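Local coordinates for sugar ABC transporter, sugar-binding protein (Streptococcus pneumoniae, PDB 2HEU) that probably captures a sugar, perhaps a raffinose-type oligosaccharide, outside the cell and hands it to an ABC importer, at residues A[99-104]-A[310-315]; A[122-127]-A[319-324]; A[135-140]-A[162-167]. All coordinates share one frame; numbering follows the deposited sequence.

Contact 1: residues A[99-104]-A[310-315]; sequences KDYLKR and AFVEYM. With NA (sodium ion), chain E.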
loop_
_atom_site.group_PDB
_atom_site.type_symbol
_atom_site.label_atom_id
_atom_site.label_comp_id
_atom_site.label_asym_id
_atom_site.label_seq_id
_atom_site.Cartn_x
_atom_site.Cartn_y
_atom_site.Cartn_z
ATOM N N LYS A 99 -13.232 -21.158 3.821
ATOM C CA LYS A 99 -13.860 -20.581 5.010
ATOM C C LYS A 99 -14.997 -19.774 4.553
ATOM O O LYS A 99 -14.865 -18.918 3.665
ATOM C CB LYS A 99 -12.878 -19.729 5.762
ATOM C CG LYS A 99 -11.654 -20.383 6.298
ATOM C CD LYS A 99 -11.883 -21.432 7.339
ATOM C CE LYS A 99 -10.542 -21.894 7.888
ATOM N NZ LYS A 99 -10.837 -23.006 8.860
ATOM N N ASP A 100 -16.135 -19.940 5.174
ATOM C CA ASP A 100 -17.279 -19.129 4.823
ATOM C C ASP A 100 -16.990 -17.629 5.026
ATOM O O ASP A 100 -17.465 -16.800 4.218
ATOM C CB ASP A 100 -18.542 -19.569 5.566
ATOM C CG ASP A 100 -19.069 -20.961 5.120
ATOM O OD1 ASP A 100 -18.677 -21.536 4.091
ATOM O OD2 ASP A 100 -19.906 -21.446 5.853
ATOM N N TYR A 101 -16.253 -17.282 6.053
ATOM C CA TYR A 101 -16.016 -15.892 6.343
ATOM C C TYR A 101 -15.172 -15.218 5.246
ATOM O O TYR A 101 -15.185 -13.995 5.120
ATOM C CB TYR A 101 -15.345 -15.704 7.740
ATOM C CG TYR A 101 -14.033 -16.349 8.025
ATOM C CD1 TYR A 101 -13.982 -17.385 8.942
ATOM C CD2 TYR A 101 -12.868 -15.959 7.420
ATOM C CE1 TYR A 101 -12.836 -18.023 9.204
ATOM C CE2 TYR A 101 -11.653 -16.520 7.716
ATOM C CZ TYR A 101 -11.622 -17.568 8.668
ATOM O OH TYR A 101 -10.399 -18.128 8.939
ATOM N N LEU A 102 -14.445 -16.018 4.460
ATOM C CA LEU A 102 -13.645 -15.424 3.373
ATOM C C LEU A 102 -14.557 -14.782 2.326
ATOM O O LEU A 102 -14.106 -13.831 1.636
ATOM C CB LEU A 102 -12.679 -16.445 2.799
ATOM C CG LEU A 102 -11.605 -16.007 1.857
ATOM C CD1 LEU A 102 -10.702 -15.001 2.525
ATOM C CD2 LEU A 102 -10.852 -17.154 1.285
ATOM N N LYS A 103 -15.780 -15.231 2.200
ATOM C CA LYS A 103 -16.698 -14.683 1.241
ATOM C C LYS A 103 -17.042 -13.197 1.534
ATOM O O LYS A 103 -17.585 -12.487 0.686
ATOM C CB LYS A 103 -17.971 -15.515 1.174
ATOM C CG LYS A 103 -17.697 -16.978 0.796
ATOM C CD LYS A 103 -16.823 -17.136 -0.488
ATOM C CE LYS A 103 -17.323 -16.469 -1.814
ATOM N NZ LYS A 103 -16.434 -16.699 -3.095
ATOM N N ARG A 104 -16.733 -12.729 2.748
ATOM C CA ARG A 104 -16.904 -11.344 3.165
ATOM C C ARG A 104 -15.838 -10.410 2.605
ATOM O O ARG A 104 -16.025 -9.195 2.724
ATOM C CB ARG A 104 -17.012 -11.211 4.681
ATOM C CG ARG A 104 -18.151 -12.044 5.257
ATOM C CD ARG A 104 -18.040 -12.168 6.736
ATOM N NE ARG A 104 -19.175 -12.927 7.280
ATOM C CZ ARG A 104 -19.273 -13.299 8.532
ATOM N NH1 ARG A 104 -18.302 -12.969 9.357
ATOM N NH2 ARG A 104 -20.373 -13.984 8.926
ATOM N N ALA A 310 -12.235 -18.251 15.036
ATOM C CA ALA A 310 -13.295 -17.383 15.543
ATOM C C ALA A 310 -12.765 -15.965 15.635
ATOM O O ALA A 310 -13.583 -15.031 15.406
ATOM C CB ALA A 310 -13.765 -17.877 16.942
ATOM N N PHE A 311 -11.543 -15.778 16.030
ATOM C CA PHE A 311 -11.039 -14.398 16.094
ATOM C C PHE A 311 -10.975 -13.726 14.717
ATOM O O PHE A 311 -11.358 -12.566 14.552
ATOM C CB PHE A 311 -9.655 -14.404 16.825
ATOM C CG PHE A 311 -9.076 -13.051 17.099
ATOM C CD1 PHE A 311 -9.698 -12.223 17.977
ATOM C CD2 PHE A 311 -7.952 -12.622 16.467
ATOM C CE1 PHE A 311 -9.159 -11.011 18.319
ATOM C CE2 PHE A 311 -7.466 -11.363 16.772
ATOM C CZ PHE A 311 -8.047 -10.556 17.698
ATOM N N VAL A 312 -10.477 -14.494 13.741
ATOM C CA VAL A 312 -10.430 -13.987 12.364
ATOM C C VAL A 312 -11.873 -13.690 11.861
ATOM O O VAL A 312 -12.143 -12.620 11.295
ATOM C CB VAL A 312 -9.721 -14.936 11.468
ATOM C CG1 VAL A 312 -9.743 -14.467 9.994
ATOM C CG2 VAL A 312 -8.236 -15.114 11.917
ATOM N N GLU A 313 -12.797 -14.639 12.099
ATOM C CA GLU A 313 -14.172 -14.441 11.650
ATOM C C GLU A 313 -14.759 -13.183 12.263
ATOM O O GLU A 313 -15.472 -12.441 11.588
ATOM C CB GLU A 313 -15.001 -15.679 11.988
ATOM C CG GLU A 313 -16.418 -15.561 11.457
ATOM C CD GLU A 313 -17.411 -14.970 12.388
ATOM O OE1 GLU A 313 -17.408 -15.359 13.586
ATOM O OE2 GLU A 313 -18.295 -14.233 11.910
ATOM N N TYR A 314 -14.533 -12.947 13.535
ATOM C CA TYR A 314 -15.089 -11.834 14.203
ATOM C C TYR A 314 -14.710 -10.522 13.484
ATOM O O TYR A 314 -15.577 -9.648 13.281
ATOM C CB TYR A 314 -14.573 -11.775 15.697
ATOM C CG TYR A 314 -15.223 -10.766 16.533
ATOM C CD1 TYR A 314 -14.572 -9.666 17.025
ATOM C CD2 TYR A 314 -16.546 -10.917 16.924
ATOM C CE1 TYR A 314 -15.151 -8.775 17.833
ATOM C CE2 TYR A 314 -17.176 -10.010 17.772
ATOM C CZ TYR A 314 -16.478 -8.937 18.200
ATOM O OH TYR A 314 -17.064 -7.961 18.978
ATOM N N MET A 315 -13.438 -10.403 13.086
ATOM C CA MET A 315 -12.998 -9.181 12.434
ATOM C C MET A 315 -13.601 -8.987 11.060
ATOM O O MET A 315 -13.611 -7.843 10.544
ATOM C CB MET A 315 -11.465 -9.179 12.399
ATOM C CG MET A 315 -10.836 -7.821 12.039
ATOM S SD MET A 315 -10.892 -6.773 13.462
ATOM C CE MET A 315 -11.358 -6.063 12.695
HETATM NA NA NA E . -18.933 -11.653 -1.040
HETATM O O HOH W 1 -20.919 -14.601 11.839
HETATM O O HOH W 2 -16.859 -11.740 -2.264
HETATM O O HOH W 3 -20.626 -12.623 0.243
HETATM O O HOH W 4 -19.056 -13.733 -2.152
#
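Tyrosine packing flanked by a salt bridge joins the 3-10 turn at residues 100-104 to helix 305-315, on the lobe of this periplasmic-binding-protein fold that is built on the five-stranded mixed sheet. The strand order of that sheet, with the late strand 295-298 between 74-76 and 122-123, is that of the type II binding proteins. At the nearest point of the backbones, the CA atoms of Y101 and E313 are 5.8 Å apart. With its CG between the backbone N and the carbonyl carbon (chi1 59°), Y101 turns its ring to the helix: CD1 lies 3.6 Å from CB of E313, and CE2 meets CG1 of V312 at 3.6 Å. The ring is sandwiched, with CA of E313 over one face and CB of K99 over the centre of the other. I298 of the sheet packs against both Y101 and V312.

Beyond the ring the contact turns polar. The chain of R104, extended from CG to NE, brings NH1 to within 2.8 Å of OE2 of E313, on the anti lone pair and nearly in the guanidinium plane, while the two flat groups are twisted 65° apart. A water receives NH2 of R104 and donates to OE2 of E313, adding a water-mediated link between the two side chains. E313, bent at chi2, also offers OE1 to R317, and R104 NH1 is shared with T316, so the pair belongs to a wider polar network at the helix end. On the far side of the 3-10 turn sits a sodium ion, held by E335 and three waters among its ligands and, at 2.3 Å, by the backbone O of K103.

Contact 2: residues A[122-127]-A[319-324]; sequences VPFTAN and EVMQKY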
loop_
_atom_site.group_PDB
_atom_site.type_symbol
_atom_site.label_atom_id
_atom_site.label_comp_id
_atom_site.label_asym_id
_atom_site.label_seq_id
_atom_site.Cartn_x
_atom_site.Cartn_y
_atom_site.Cartn_z
ATOM N N VAL A 122 -6.349 -13.182 5.090
ATOM C CA VAL A 122 -7.527 -12.302 4.960
ATOM C C VAL A 122 -7.060 -10.851 4.939
ATOM O O VAL A 122 -6.590 -10.343 5.992
ATOM C CB VAL A 122 -8.526 -12.472 6.145
ATOM C CG1 VAL A 122 -9.701 -11.622 5.948
ATOM C CG2 VAL A 122 -8.903 -13.984 6.260
ATOM N N PRO A 123 -7.092 -10.202 3.777
ATOM C CA PRO A 123 -6.727 -8.766 3.780
ATOM C C PRO A 123 -7.979 -7.989 4.177
ATOM O O PRO A 123 -8.940 -7.944 3.417
ATOM C CB PRO A 123 -6.190 -8.505 2.336
ATOM C CG PRO A 123 -6.303 -9.888 1.610
ATOM C CD PRO A 123 -7.285 -10.683 2.393
ATOM N N PHE A 124 -7.998 -7.470 5.390
ATOM C CA PHE A 124 -9.097 -6.613 5.868
ATOM C C PHE A 124 -8.970 -5.239 5.298
ATOM O O PHE A 124 -9.996 -4.629 4.965
ATOM C CB PHE A 124 -9.071 -6.523 7.412
ATOM C CG PHE A 124 -9.268 -7.822 8.100
ATOM C CD1 PHE A 124 -10.519 -8.276 8.357
ATOM C CD2 PHE A 124 -8.195 -8.651 8.481
ATOM C CE1 PHE A 124 -10.739 -9.473 9.013
ATOM C CE2 PHE A 124 -8.395 -9.835 9.103
ATOM C CZ PHE A 124 -9.664 -10.249 9.370
ATOM N N THR A 125 -7.773 -4.621 5.322
ATOM C CA THR A 125 -7.566 -3.317 4.784
ATOM C C THR A 125 -6.366 -3.339 3.879
ATOM O O THR A 125 -5.559 -4.286 3.875
ATOM C CB THR A 125 -7.321 -2.274 5.841
ATOM O OG1 THR A 125 -6.073 -2.530 6.491
ATOM C CG2 THR A 125 -8.486 -2.179 6.874
ATOM N N ALA A 126 -6.235 -2.297 3.047
ATOM C CA ALA A 126 -5.073 -2.149 2.183
ATOM C C ALA A 126 -4.688 -0.724 2.112
ATOM O O ALA A 126 -5.493 0.162 2.365
ATOM C CB ALA A 126 -5.388 -2.638 0.756
ATOM N N ASN A 127 -3.434 -0.464 1.748
ATOM C CA ASN A 127 -3.029 0.840 1.363
ATOM C C ASN A 127 -3.266 1.110 -0.134
ATOM O O ASN A 127 -3.624 0.225 -0.874
ATOM C CB ASN A 127 -1.598 1.151 1.852
ATOM C CG ASN A 127 -0.597 0.144 1.425
ATOM O OD1 ASN A 127 -0.575 -0.335 0.294
ATOM N ND2 ASN A 127 0.239 -0.233 2.329
ATOM N N GLU A 319 -19.893 -4.915 11.484
ATOM C CA GLU A 319 -19.950 -4.027 12.604
ATOM C C GLU A 319 -18.694 -4.037 13.510
ATOM O O GLU A 319 -18.492 -3.159 14.342
ATOM C CB GLU A 319 -21.213 -4.457 13.457
ATOM C CG GLU A 319 -21.181 -5.874 14.102
ATOM C CD GLU A 319 -21.530 -7.047 13.191
ATOM O OE1 GLU A 319 -21.784 -6.852 11.988
ATOM O OE2 GLU A 319 -21.777 -8.163 13.734
ATOM N N VAL A 320 -17.891 -5.052 13.322
ATOM C CA VAL A 320 -16.581 -5.105 14.018
ATOM C C VAL A 320 -15.505 -4.357 13.199
ATOM O O VAL A 320 -14.888 -3.439 13.740
ATOM C CB VAL A 320 -16.112 -6.560 14.268
ATOM C CG1 VAL A 320 -14.815 -6.597 14.956
ATOM C CG2 VAL A 320 -17.210 -7.304 15.125
ATOM N N MET A 321 -15.419 -4.681 11.937
ATOM C CA MET A 321 -14.528 -3.986 11.027
ATOM C C MET A 321 -14.803 -2.501 11.071
ATOM O O MET A 321 -13.877 -1.672 10.998
ATOM C CB MET A 321 -14.568 -4.600 9.637
ATOM C CG MET A 321 -13.587 -3.932 8.659
ATOM S SD MET A 321 -11.885 -4.429 9.156
ATOM C CE MET A 321 -11.130 -2.952 8.882
ATOM N N GLN A 322 -16.101 -2.088 11.192
ATOM C CA GLN A 322 -16.408 -0.685 11.253
ATOM C C GLN A 322 -15.631 0.060 12.351
ATOM O O GLN A 322 -15.232 1.217 12.165
ATOM C CB GLN A 322 -17.897 -0.475 11.508
ATOM C CG GLN A 322 -18.412 0.955 11.281
ATOM C CD GLN A 322 -18.502 1.311 9.835
ATOM O OE1 GLN A 322 -17.821 2.292 9.314
ATOM N NE2 GLN A 322 -19.233 0.548 9.127
ATOM N N LYS A 323 -15.472 -0.597 13.516
ATOM C CA LYS A 323 -14.817 0.036 14.593
ATOM C C LYS A 323 -13.384 0.379 14.219
ATOM O O LYS A 323 -12.925 1.463 14.551
ATOM C CB LYS A 323 -14.812 -0.862 15.833
ATOM C CG LYS A 323 -16.105 -0.848 16.587
ATOM C CD LYS A 323 -15.964 -1.374 18.007
ATOM C CE LYS A 323 -17.377 -1.436 18.651
ATOM N NZ LYS A 323 -17.196 -1.644 20.135
ATOM N N TYR A 324 -12.691 -0.561 13.601
ATOM C CA TYR A 324 -11.321 -0.321 13.159
ATOM C C TYR A 324 -11.264 0.730 12.066
ATOM O O TYR A 324 -10.483 1.679 12.120
ATOM C CB TYR A 324 -10.718 -1.664 12.638
ATOM C CG TYR A 324 -9.289 -1.551 12.228
ATOM C CD1 TYR A 324 -8.265 -1.907 13.063
ATOM C CD2 TYR A 324 -8.958 -1.145 10.911
ATOM C CE1 TYR A 324 -6.912 -1.857 12.617
ATOM C CE2 TYR A 324 -7.682 -1.078 10.535
ATOM C CZ TYR A 324 -6.654 -1.367 11.359
ATOM O OH TYR A 324 -5.330 -1.322 10.934
HETATM O O HOH W 5 -5.155 -0.576 8.231
#
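M321, on helix 318-328, reaches across to F124 and T125, where the chain leaves strand 122-123. Its CG stands opposite the backbone N across the CA-CB bond (chi1 -177°), and bends at chi2 and chi3 turn the thioether so that sulfur and methyl serve different neighbours. SD lies 3.9 Å from CB of F124 and 5.2 Å from the centroid of its ring, an oblique Met-aromatic contact. CE presses on CG2 of T125 at 3.4 Å, closer than carbons usually sit, so this methyl-methyl meeting is tight.

With OG1 of T125 between the backbone N and the carbonyl carbon (chi1 67°), its methyl CG2 stands beside the backbone N and meets the helix, touching M321 and, at 3.9 Å, CE2 of Y324, whose ring it approaches obliquely. OG1 accepts the backbone N-H of L294 and donates to a bridging water, 2.8 Å away; the OH of Y324 donates to the same water, which lies in the plane of the ring. Both hydroxyls thus have partners within an otherwise apolar contact. The F124 ring has CG1 of V122 over one face, meets W296 edge-to-face and touches M315.

The setting is that of a two-lobed binding protein: 122-127 is a crossing segment that runs from the five-stranded sheet toward strand 129-134 of the other lobe, and helix 318-328 packs on its departure point.

Contact 3: residues A[135-140]-A[162-167]; sequences KDKFEE and KGQTPF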
loop_
_atom_site.group_PDB
_atom_site.type_symbol
_atom_site.label_atom_id
_atom_site.label_comp_id
_atom_site.label_asym_id
_atom_site.label_seq_id
_atom_site.Cartn_x
_atom_site.Cartn_y
_atom_site.Cartn_z
ATOM N N LYS A 135 -7.538 21.192 -2.356
ATOM C CA LYS A 135 -8.765 21.527 -3.079
ATOM C C LYS A 135 -9.004 23.002 -3.137
ATOM O O LYS A 135 -9.503 23.568 -4.140
ATOM C CB LYS A 135 -9.972 20.837 -2.453
ATOM C CG LYS A 135 -9.985 19.356 -2.503
ATOM C CD LYS A 135 -11.260 18.769 -1.846
ATOM C CE LYS A 135 -11.456 17.331 -2.009
ATOM N NZ LYS A 135 -12.670 16.848 -1.292
ATOM N N ASP A 136 -8.727 23.708 -2.037
ATOM C CA ASP A 136 -8.983 25.148 -1.926
ATOM C C ASP A 136 -8.205 25.893 -2.944
ATOM O O ASP A 136 -8.725 26.774 -3.651
ATOM C CB ASP A 136 -8.653 25.718 -0.538
ATOM C CG ASP A 136 -9.467 25.144 0.599
ATOM O OD1 ASP A 136 -9.873 23.992 0.574
ATOM O OD2 ASP A 136 -9.567 25.858 1.628
ATOM N N LYS A 137 -6.916 25.590 -3.078
ATOM C CA LYS A 137 -6.066 26.243 -4.048
ATOM C C LYS A 137 -6.434 25.873 -5.447
ATOM O O LYS A 137 -6.391 26.754 -6.345
ATOM C CB LYS A 137 -4.575 26.003 -3.783
ATOM C CG LYS A 137 -4.086 26.719 -2.574
ATOM C CD LYS A 137 -4.223 28.237 -2.658
ATOM C CE LYS A 137 -3.204 28.887 -3.419
ATOM N NZ LYS A 137 -3.233 30.387 -3.095
ATOM N N PHE A 138 -6.744 24.641 -5.718
ATOM C CA PHE A 138 -7.192 24.313 -7.064
ATOM C C PHE A 138 -8.452 25.161 -7.399
ATOM O O PHE A 138 -8.603 25.611 -8.532
ATOM C CB PHE A 138 -7.532 22.797 -7.227
ATOM C CG PHE A 138 -6.361 21.913 -7.559
ATOM C CD1 PHE A 138 -5.133 22.058 -6.953
ATOM C CD2 PHE A 138 -6.482 20.932 -8.519
ATOM C CE1 PHE A 138 -4.082 21.210 -7.263
ATOM C CE2 PHE A 138 -5.407 20.081 -8.848
ATOM C CZ PHE A 138 -4.195 20.268 -8.215
ATOM N N GLU A 139 -9.385 25.241 -6.496
ATOM C CA GLU A 139 -10.623 26.041 -6.773
ATOM C C GLU A 139 -10.247 27.479 -7.014
ATOM O O GLU A 139 -10.744 28.121 -7.979
ATOM C CB GLU A 139 -11.607 25.836 -5.635
ATOM C CG GLU A 139 -12.956 26.385 -5.966
ATOM C CD GLU A 139 -13.905 26.323 -4.815
ATOM O OE1 GLU A 139 -13.433 26.375 -3.650
ATOM O OE2 GLU A 139 -15.137 26.296 -5.082
ATOM N N GLU A 140 -9.341 28.060 -6.246
ATOM C CA GLU A 140 -8.988 29.533 -6.355
ATOM C C GLU A 140 -8.278 29.791 -7.656
ATOM O O GLU A 140 -8.296 30.945 -8.182
ATOM C CB GLU A 140 -8.042 29.974 -5.204
ATOM C CG GLU A 140 -7.430 31.482 -5.306
ATOM C CD GLU A 140 -6.268 31.731 -4.363
ATOM O OE1 GLU A 140 -5.853 30.801 -3.677
ATOM O OE2 GLU A 140 -5.764 32.859 -4.288
ATOM N N LYS A 162 1.285 30.295 -12.577
ATOM C CA LYS A 162 0.593 31.057 -11.560
ATOM C C LYS A 162 1.428 31.388 -10.324
ATOM O O LYS A 162 0.966 32.095 -9.423
ATOM C CB LYS A 162 -0.671 30.286 -11.133
ATOM C CG LYS A 162 -1.664 30.144 -12.281
ATOM C CD LYS A 162 -2.838 29.289 -11.915
ATOM C CE LYS A 162 -3.749 28.943 -13.099
ATOM N NZ LYS A 162 -4.883 29.876 -13.018
ATOM N N GLY A 163 2.703 31.080 -10.325
ATOM C CA GLY A 163 3.596 31.429 -9.295
ATOM C C GLY A 163 3.458 30.606 -8.030
ATOM O O GLY A 163 3.781 31.101 -6.945
ATOM N N GLN A 164 3.033 29.359 -8.129
ATOM C CA GLN A 164 3.035 28.533 -6.973
ATOM C C GLN A 164 3.731 27.238 -7.345
ATOM O O GLN A 164 4.103 27.003 -8.488
ATOM C CB GLN A 164 1.631 28.347 -6.475
ATOM C CG GLN A 164 1.015 29.607 -5.992
ATOM C CD GLN A 164 -0.321 29.369 -5.215
ATOM O OE1 GLN A 164 -0.341 28.621 -4.199
ATOM N NE2 GLN A 164 -1.383 30.002 -5.660
ATOM N N THR A 165 3.957 26.434 -6.315
ATOM C CA THR A 165 4.804 25.250 -6.425
ATOM C C THR A 165 3.939 24.023 -6.549
ATOM O O THR A 165 3.211 23.687 -5.629
ATOM C CB THR A 165 5.720 25.112 -5.224
ATOM O OG1 THR A 165 6.507 26.283 -5.068
ATOM C CG2 THR A 165 6.633 23.888 -5.386
ATOM N N PRO A 166 4.045 23.303 -7.677
ATOM C CA PRO A 166 3.192 22.121 -7.875
ATOM C C PRO A 166 3.405 21.043 -6.800
ATOM O O PRO A 166 2.431 20.572 -6.244
ATOM C CB PRO A 166 3.585 21.627 -9.285
ATOM C CG PRO A 166 4.032 22.847 -9.994
ATOM C CD PRO A 166 4.702 23.689 -8.948
ATOM N N PHE A 167 4.675 20.638 -6.593
ATOM C CA PHE A 167 4.935 19.483 -5.786
ATOM C C PHE A 167 5.869 19.724 -4.639
ATOM O O PHE A 167 6.860 20.422 -4.750
ATOM C CB PHE A 167 5.655 18.339 -6.614
ATOM C CG PHE A 167 4.826 17.828 -7.790
ATOM C CD1 PHE A 167 3.657 17.105 -7.610
ATOM C CD2 PHE A 167 5.312 18.041 -9.070
ATOM C CE1 PHE A 167 2.979 16.588 -8.695
ATOM C CE2 PHE A 167 4.591 17.502 -10.167
ATOM C CZ PHE A 167 3.464 16.797 -9.973
#
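The backbones of K137, in the first turn of helix 135-141, and Q164, in the irregular chain after helix 149-161, stay well apart, with their CA atoms 9.8 Å from each other. Side chains therefore span the gap. K137 folds at both chi2 and chi3, and in the conformer given for Q164 its CE comes to rest 3.4 Å from CD of Q164, whose chain reaches out extended beyond CG and meets the lysine at about a right angle. Aliphatic carbon thus lies against the amide group, though the closeness is doubtful in detail. NZ also donates to OE1 of E140 on its own helix, at 2.7 Å, arriving on the syn side but 31° out of the carboxylate plane. Q164 and E140 each have two conformers, so the contact and the E140 bond hold for the ones described.

What places Q164 here is a Schellman motif. G163, with a positive phi of 75°, closes helix 149-161: its N bonds to O of V160, and N of Q164 to O of I159. The chain then turns back, and P166 packs on V156, I159 and V160 of the helix just ended. These elements belong to the lobe built round the antiparallel sheet 253-257, 129-134, 273-276, where helix 135-141 follows directly on the middle strand. L252, just before strand 253-257, is touched by both K137 and Q164, and NZ of K162 donates to the backbone O of L141.

Overall arrangement
Contacts 1 and 2 belong together, their centres 11 Å apart: they use the consecutive helices 305-315 and 318-328, and touch where Y314 packs on V320 and V122 on V312. Contact 2 is fully buried and essentially apolar, its few polar atoms served by a water and backbone. Contact 1, farther from the chain centre, grades from a buried ring to a charged, hydrated margin, and its 3-10 turn also binds the sodium ion through a backbone oxygen. Contact 3 is a surface contact in the other lobe, about 45 Å from contact 1 between centres; nested within the loops closed by both others, it sets a lysine chain against an amide modelled in two conformers.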